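Local coordinates for protein dihydrocoumarin hydrolase, AncDHCH1 (Pseudomonas sp., PDB 6C2C) that probably hydrolyses dihydrocoumarin-type lactones at a two-zinc centre, as a reconstructed forerunner of the organophosphate-degrading methyl-parathion hydrolases of the metallo-beta-lactamase superfamily, at residues 34-39 with 66-71; 126-131 with 173-178; 224-229 with 271-276. All coordinates share one frame; numbering follows the deposited sequence.

Interaction 1: 34-39 with 66-71; sequences DGTVDL and ETSVNA
Two antiparallel strands of a beta sheet in the metallo-beta-lactamase fold meet here, with Thr36 facing Ser68, Val37 facing Thr67 and Asp38 facing Glu66; their segments run at 143° to each other. Val37 and Thr67 form the hydrogen-bonded pair, Val37 N to Thr67 O at 2.9 Å and Thr67 N to Val37 O at 2.8 Å. The second bond reaches the carbonyl from above its plane rather than on a lone pair. At the other end a beta bulge sets Asp34 and Gly35 against the single residue Val69. Asp34 N donates to Val69 O at 2.8 Å, while Val69 N returns a bond to Gly35 O at 3.2 Å. Gly35 has a phi of 113°, where a CB would run into the preceding carbonyl oxygen, so glycine suits the place. The Asp34 carboxylate turns to the backbone N atoms of Ala87, Gly96 and Leu98, which anchors the bulge. Beta-branched Val37 and Thr67 suit the extended backbone; Thr67 OG1, bonded to Leu65 O, also lies 3.6 Å from Leu39 CD1. On the opposite face Glu66 passes its direct partner Asp38 and reaches diagonally, its CG anti to the backbone N (chi1 -178°) and its chain extended. There Thr36 OG1 donates to Glu66 OE2 at 2.6 Å, on the anti lone pair of that oxygen.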
# COMPACT_ATOMS: atom_id res chain seq x y z
N ASP A 34 -3.80 7.55 -0.31
CA ASP A 34 -5.04 7.45 -1.01
C ASP A 34 -6.24 7.83 -0.16
O ASP A 34 -7.38 7.75 -0.66
CB ASP A 34 -5.25 6.01 -1.54
CG ASP A 34 -6.34 5.93 -2.59
OD1 ASP A 34 -6.30 6.73 -3.56
OD2 ASP A 34 -7.21 5.03 -2.48
N GLY A 35 -6.00 8.23 1.08
CA GLY A 35 -7.07 8.40 2.06
C GLY A 35 -6.92 7.36 3.15
O GLY A 35 -5.94 6.60 3.22
N THR A 36 -7.96 7.29 3.99
CA THR A 36 -8.09 6.25 4.99
C THR A 36 -9.46 5.61 4.86
O THR A 36 -10.38 6.21 4.27
CB THR A 36 -8.02 6.85 6.39
OG1 THR A 36 -9.10 7.80 6.59
CG2 THR A 36 -6.68 7.51 6.64
N VAL A 37 -9.61 4.45 5.51
CA VAL A 37 -10.92 3.76 5.57
C VAL A 37 -11.00 2.99 6.89
O VAL A 37 -10.01 2.41 7.34
CB VAL A 37 -11.10 2.84 4.36
CG1 VAL A 37 -10.08 1.68 4.39
CG2 VAL A 37 -12.54 2.31 4.36
N ASP A 38 -12.18 3.01 7.52
CA ASP A 38 -12.34 2.30 8.78
C ASP A 38 -12.44 0.82 8.50
O ASP A 38 -13.18 0.40 7.59
CB ASP A 38 -13.62 2.75 9.49
CG ASP A 38 -13.47 4.07 10.23
OD1 ASP A 38 -12.36 4.62 10.34
OD2 ASP A 38 -14.51 4.57 10.73
N LEU A 39 -11.76 0.03 9.31
CA LEU A 39 -11.78 -1.41 9.19
C LEU A 39 -12.29 -2.01 10.50
O LEU A 39 -11.82 -1.61 11.58
CB LEU A 39 -10.40 -1.97 8.90
CG LEU A 39 -9.86 -1.74 7.48
CD1 LEU A 39 -8.51 -2.41 7.32
CD2 LEU A 39 -10.90 -2.29 6.51
N GLU A 66 -9.43 3.36 11.80
CA GLU A 66 -9.14 4.14 10.59
C GLU A 66 -7.78 3.73 10.06
O GLU A 66 -6.74 3.94 10.70
CB GLU A 66 -9.17 5.62 10.94
CG GLU A 66 -8.93 6.52 9.74
CD GLU A 66 -9.17 8.02 10.02
OE1 GLU A 66 -9.31 8.42 11.22
OE2 GLU A 66 -9.24 8.78 9.04
N THR A 67 -7.77 3.14 8.86
CA THR A 67 -6.59 2.52 8.29
C THR A 67 -6.14 3.29 7.07
O THR A 67 -6.95 3.56 6.17
CB THR A 67 -6.92 1.06 7.94
OG1 THR A 67 -7.34 0.41 9.16
CG2 THR A 67 -5.70 0.32 7.44
N SER A 68 -4.85 3.65 7.05
CA SER A 68 -4.27 4.31 5.89
C SER A 68 -4.16 3.36 4.71
O SER A 68 -4.02 2.16 4.87
CB SER A 68 -2.88 4.79 6.21
OG SER A 68 -2.96 5.93 7.07
N VAL A 69 -4.21 3.96 3.53
CA VAL A 69 -3.97 3.27 2.26
C VAL A 69 -2.91 4.08 1.54
O VAL A 69 -3.19 5.20 1.08
CB VAL A 69 -5.24 3.15 1.41
CG1 VAL A 69 -4.92 2.43 -0.00
CG2 VAL A 69 -6.34 2.33 2.13
N ASN A 70 -1.71 3.52 1.40
CA ASN A 70 -0.55 4.27 0.89
C ASN A 70 -0.02 3.68 -0.41
O ASN A 70 -0.14 2.47 -0.65
CB ASN A 70 0.59 4.24 1.88
CG ASN A 70 0.17 4.62 3.33
OD1 ASN A 70 -0.67 5.51 3.55
ND2 ASN A 70 0.79 3.95 4.31
N ALA A 71 0.62 4.54 -1.20
CA ALA A 71 1.37 4.14 -2.38
C ALA A 71 2.68 4.91 -2.33
O ALA A 71 2.82 5.86 -1.56
CB ALA A 71 0.58 4.46 -3.66
O HOH W 1 -3.01 7.06 3.74

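Interaction 2: 126-131 with 173-178; sequences GGLMAN and ASLNPY
Leu128 enters the groove between Ser174, Leu175 and Tyr178 with CB and both methyls in contact. Its CB lies 3.7 Å from Tyr178 CE1 and also 3.7 Å from Ser174 O. CG stands anti to the carbonyl carbon (chi1 -73°), and the branch beyond it splits toward two partners. CD1 meets Leu175 CD2 at 3.9 Å, while CD2 comes to 3.9 Å from Tyr178 OH. Leucine fits because its forked tip can fill both places, and strand 140-142 adds Val141 against Leu128, Leu175 and Tyr178.

The same residue gives its backbone to the tyrosine: Tyr178 OH donates to Leu128 O at 2.7 Å, in the carbonyl plane and on a lone pair, and the oxygen lies at the ring edge. The hydroxyl is held a second time by Phe136 N.

Within the metallo-beta-lactamase fold, the 3-10 turn 126-128 follows directly on helix 122-125, whose Asp123 and His124 bind zinc, so helix 162-180 packs against the chain just beyond the metal motif. Gly126 CA lies 3.5 Å from Ser174 OG. That hydroxyl is hydrogen-bonded to Gly170 O, one turn earlier in the helix, and a water donates to both it and Gly126 O. The helix kinks at Pro177, which has no N-H; Tyr178 N turns to Leu175 O in a weak bond, and Ser174 O is left buried with no polar partner. Met129 lies across the kink, its CG 4.0 Å from Pro177 CG. Bends at chi2 and chi3 then swing the methionine back, leaving CE 4.0 Å from Ala173 CB.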
# COMPACT_ATOMS: atom_id res chain seq x y z
N GLY A 126 -7.08 0.08 -8.04
CA GLY A 126 -8.21 0.91 -8.50
C GLY A 126 -7.74 2.21 -9.11
O GLY A 126 -8.31 2.68 -10.13
N GLY A 127 -6.65 2.77 -8.58
CA GLY A 127 -6.11 4.01 -9.12
C GLY A 127 -5.60 3.91 -10.54
O GLY A 127 -5.41 4.96 -11.18
N LEU A 128 -5.43 2.71 -11.07
CA LEU A 128 -4.97 2.62 -12.47
C LEU A 128 -5.98 3.12 -13.48
O LEU A 128 -5.59 3.38 -14.61
CB LEU A 128 -4.67 1.15 -12.81
CG LEU A 128 -3.41 0.63 -12.16
CD1 LEU A 128 -3.45 -0.90 -12.31
CD2 LEU A 128 -2.15 1.23 -12.80
N MET A 129 -7.28 3.09 -13.17
CA MET A 129 -8.29 3.31 -14.20
C MET A 129 -9.20 4.47 -13.82
O MET A 129 -9.54 4.66 -12.64
CB MET A 129 -9.11 2.00 -14.45
CG MET A 129 -10.09 2.12 -15.62
SD MET A 129 -11.69 2.75 -14.98
CE MET A 129 -12.46 1.21 -14.52
N ALA A 130 -9.56 5.27 -14.82
CA ALA A 130 -10.62 6.25 -14.63
C ALA A 130 -11.38 6.33 -15.94
O ALA A 130 -10.76 6.54 -16.98
CB ALA A 130 -10.06 7.62 -14.23
N ASN A 131 -12.70 6.15 -15.87
CA ASN A 131 -13.56 6.34 -17.04
C ASN A 131 -13.26 5.30 -18.12
O ASN A 131 -13.30 5.58 -19.32
CB ASN A 131 -13.39 7.77 -17.60
CG ASN A 131 -14.45 8.75 -17.06
OD1 ASN A 131 -15.03 8.55 -15.98
ND2 ASN A 131 -14.70 9.82 -17.83
N ALA A 173 -11.32 -4.69 -14.29
CA ALA A 173 -11.65 -3.38 -14.83
C ALA A 173 -10.48 -2.43 -14.71
O ALA A 173 -10.29 -1.57 -15.59
CB ALA A 173 -12.86 -2.79 -14.10
N SER A 174 -9.68 -2.59 -13.64
CA SER A 174 -8.57 -1.67 -13.41
C SER A 174 -7.42 -1.96 -14.37
O SER A 174 -6.81 -1.02 -14.92
CB SER A 174 -8.06 -1.80 -11.96
OG SER A 174 -9.10 -1.39 -11.03
N LEU A 175 -7.16 -3.23 -14.63
CA LEU A 175 -6.05 -3.58 -15.53
C LEU A 175 -6.40 -3.54 -17.03
O LEU A 175 -5.49 -3.44 -17.87
CB LEU A 175 -5.53 -4.98 -15.19
CG LEU A 175 -4.48 -5.10 -14.09
CD1 LEU A 175 -3.18 -4.41 -14.51
CD2 LEU A 175 -4.91 -4.43 -12.88
N ASN A 176 -7.67 -3.61 -17.38
CA ASN A 176 -8.06 -3.83 -18.78
C ASN A 176 -7.47 -2.81 -19.74
O ASN A 176 -6.97 -3.24 -20.79
CB ASN A 176 -9.60 -3.84 -18.86
CG ASN A 176 -10.09 -4.23 -20.22
OD1 ASN A 176 -10.80 -3.46 -20.87
ND2 ASN A 176 -9.64 -5.38 -20.70
N PRO A 177 -7.46 -1.49 -19.46
CA PRO A 177 -6.87 -0.56 -20.44
C PRO A 177 -5.44 -0.92 -20.75
O PRO A 177 -4.99 -0.81 -21.90
CB PRO A 177 -6.98 0.82 -19.76
CG PRO A 177 -8.00 0.65 -18.68
CD PRO A 177 -8.00 -0.79 -18.28
N TYR A 178 -4.68 -1.32 -19.74
CA TYR A 178 -3.28 -1.61 -19.95
C TYR A 178 -3.11 -2.90 -20.71
O TYR A 178 -2.26 -2.98 -21.60
CB TYR A 178 -2.57 -1.69 -18.58
CG TYR A 178 -2.71 -0.35 -17.86
CD1 TYR A 178 -3.80 -0.13 -17.04
CD2 TYR A 178 -1.77 0.67 -18.02
CE1 TYR A 178 -3.98 1.11 -16.40
CE2 TYR A 178 -1.92 1.90 -17.38
CZ TYR A 178 -3.03 2.11 -16.57
OH TYR A 178 -3.22 3.33 -15.90
O HOH W 2 -10.48 1.35 -11.05

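Interaction 3: 224-229 with 271-276; sequences LGDLIH and AAHLSF. With ZN (zinc ion), chain C; ZN (zinc ion), chain D.
Asp226 and His273 both turn CG anti to their carbonyl carbon (chi1 -75° and -61°), and this brings carboxylate and imidazole together at the zinc ions. Asp226 OD2 bridges the pair, 2.1 Å from the zinc of chain C and 2.2 Å from that of chain D. His273 NE2 binds the first at 2.2 Å. The other carboxylate oxygen, Asp226 OD1, rests 3.1 Å from His273 CD2. Such a centre, with an aspartate and a water shared between the ions, is found in dinuclear hydrolases of the metallo-beta-lactamase superfamily, such as glyoxalase II and methyl-parathion hydrolase; Asp123 and His124 complete the chain C site, His119, His121 and His205 that of chain D. Ser68 O, in the second shell, is hydrogen-bonded to His273 ND1, which helps to fix the rotation of the ring, while the methyl of Ala272 lies over one ring face. His229 runs alongside His273, the planes 26° apart but slid so that they barely overlap. Behind the metals, Gly225 has a positive phi that suits the type II' turn from Leu224 to Leu227, and its carbonyl accepts Ala272 N at 3.1 Å. A water ties the two loops, donating to Gly225 O and Ile228 O and accepting from His273 N at 2.8 Å.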
# COMPACT_ATOMS: atom_id res chain seq x y z
N LEU A 224 6.57 -3.08 1.40
CA LEU A 224 6.10 -4.40 1.81
C LEU A 224 4.66 -4.69 1.39
O LEU A 224 4.12 -5.74 1.78
CB LEU A 224 6.16 -4.50 3.34
CG LEU A 224 7.55 -4.40 3.92
CD1 LEU A 224 7.39 -4.48 5.44
CD2 LEU A 224 8.45 -5.51 3.46
N GLY A 225 4.00 -3.73 0.75
CA GLY A 225 2.61 -4.02 0.32
C GLY A 225 1.75 -4.25 1.54
O GLY A 225 1.75 -3.46 2.48
N ASP A 226 1.05 -5.36 1.52
CA ASP A 226 0.19 -5.75 2.61
C ASP A 226 0.69 -6.90 3.54
O ASP A 226 -0.05 -7.76 3.92
CB ASP A 226 -1.19 -6.09 2.07
CG ASP A 226 -2.02 -4.87 1.68
OD1 ASP A 226 -1.54 -3.82 1.60
OD2 ASP A 226 -3.14 -5.10 1.42
N LEU A 227 1.98 -6.92 3.77
CA LEU A 227 2.49 -7.84 4.79
C LEU A 227 2.00 -7.48 6.19
O LEU A 227 2.18 -8.27 7.11
CB LEU A 227 4.02 -7.89 4.79
CG LEU A 227 4.74 -8.45 3.57
CD1 LEU A 227 6.22 -8.77 3.81
CD2 LEU A 227 4.02 -9.63 2.89
N ILE A 228 1.39 -6.30 6.39
CA ILE A 228 0.83 -5.95 7.69
C ILE A 228 -0.44 -5.14 7.47
O ILE A 228 -0.55 -4.40 6.49
CB ILE A 228 1.87 -5.22 8.55
CG1 ILE A 228 1.35 -4.86 9.97
CG2 ILE A 228 2.31 -3.97 7.85
CD1 ILE A 228 2.45 -4.87 11.07
N HIS A 229 -1.45 -5.31 8.35
CA HIS A 229 -2.64 -4.50 8.31
C HIS A 229 -2.90 -3.72 9.58
O HIS A 229 -3.56 -2.67 9.51
CB HIS A 229 -3.92 -5.32 8.04
CG HIS A 229 -3.98 -5.86 6.64
ND1 HIS A 229 -3.20 -6.93 6.24
CD2 HIS A 229 -4.69 -5.46 5.56
CE1 HIS A 229 -3.45 -7.18 4.97
NE2 HIS A 229 -4.37 -6.33 4.54
N ALA A 271 4.96 0.52 4.11
CA ALA A 271 3.87 -0.45 4.02
C ALA A 271 2.53 0.25 3.79
O ALA A 271 2.24 1.27 4.41
CB ALA A 271 3.84 -1.26 5.31
N ALA A 272 1.69 -0.35 2.90
CA ALA A 272 0.44 0.24 2.41
C ALA A 272 -0.56 0.58 3.51
O ALA A 272 -1.34 1.54 3.35
CB ALA A 272 -0.26 -0.72 1.43
N HIS A 273 -0.54 -0.15 4.66
CA HIS A 273 -1.57 0.05 5.69
C HIS A 273 -0.97 0.39 7.04
O HIS A 273 -1.65 0.27 8.07
CB HIS A 273 -2.51 -1.19 5.79
CG HIS A 273 -3.23 -1.43 4.48
ND1 HIS A 273 -3.88 -0.43 3.79
CD2 HIS A 273 -3.32 -2.54 3.73
CE1 HIS A 273 -4.36 -0.92 2.65
NE2 HIS A 273 -4.04 -2.19 2.60
N LEU A 274 0.27 0.88 7.08
CA LEU A 274 0.79 1.55 8.27
C LEU A 274 0.39 3.03 8.18
O LEU A 274 0.30 3.60 7.08
CB LEU A 274 2.32 1.44 8.33
CG LEU A 274 2.80 0.01 8.57
CD1 LEU A 274 4.29 -0.02 8.68
CD2 LEU A 274 2.14 -0.54 9.88
N SER A 275 0.11 3.63 9.34
CA SER A 275 -0.35 5.01 9.39
C SER A 275 0.52 5.92 8.52
O SER A 275 1.75 5.94 8.66
CB SER A 275 -0.30 5.44 10.87
OG SER A 275 -0.67 6.80 11.09
N PHE A 276 -0.12 6.66 7.62
CA PHE A 276 0.58 7.46 6.63
C PHE A 276 1.65 8.32 7.29
O PHE A 276 1.36 9.00 8.30
CB PHE A 276 -0.43 8.34 5.87
CG PHE A 276 0.23 9.16 4.80
CD1 PHE A 276 0.60 8.58 3.57
CD2 PHE A 276 0.58 10.52 5.04
CE1 PHE A 276 1.27 9.30 2.60
CE2 PHE A 276 1.23 11.27 4.02
CZ PHE A 276 1.60 10.63 2.82
ZN ZN C . -4.38 -3.44 0.85
ZN ZN D . -4.52 -6.40 0.33
O HOH W 3 0.80 -2.59 4.93
O HOH W 4 -1.54 -0.37 10.82
O HOH W 5 -5.49 -4.79 0.20
O HOH W 6 -5.81 -6.73 2.12

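In the fold
From the N terminus, interaction 1 closes first, bringing strand 65-75 back beside strand 27-39 after a largely helical excursion. Interaction 2 follows, joining the chain just after the metal-binding helix 122-125 to helix 162-180. Interaction 3 comes last, drawing together the loops that follow strands 219-223 and 268-270 of the second sheet. The three lie in series, neither nested nor crossing. Interactions 1 and 3 touch: Asn70 N meets Ala272 O at 2.8 Å, a probable hydrogen bond that links the first sheet to a zinc-binding loop of the second. Interaction 2 stands apart, its centre about 22 Å from that of interaction 3.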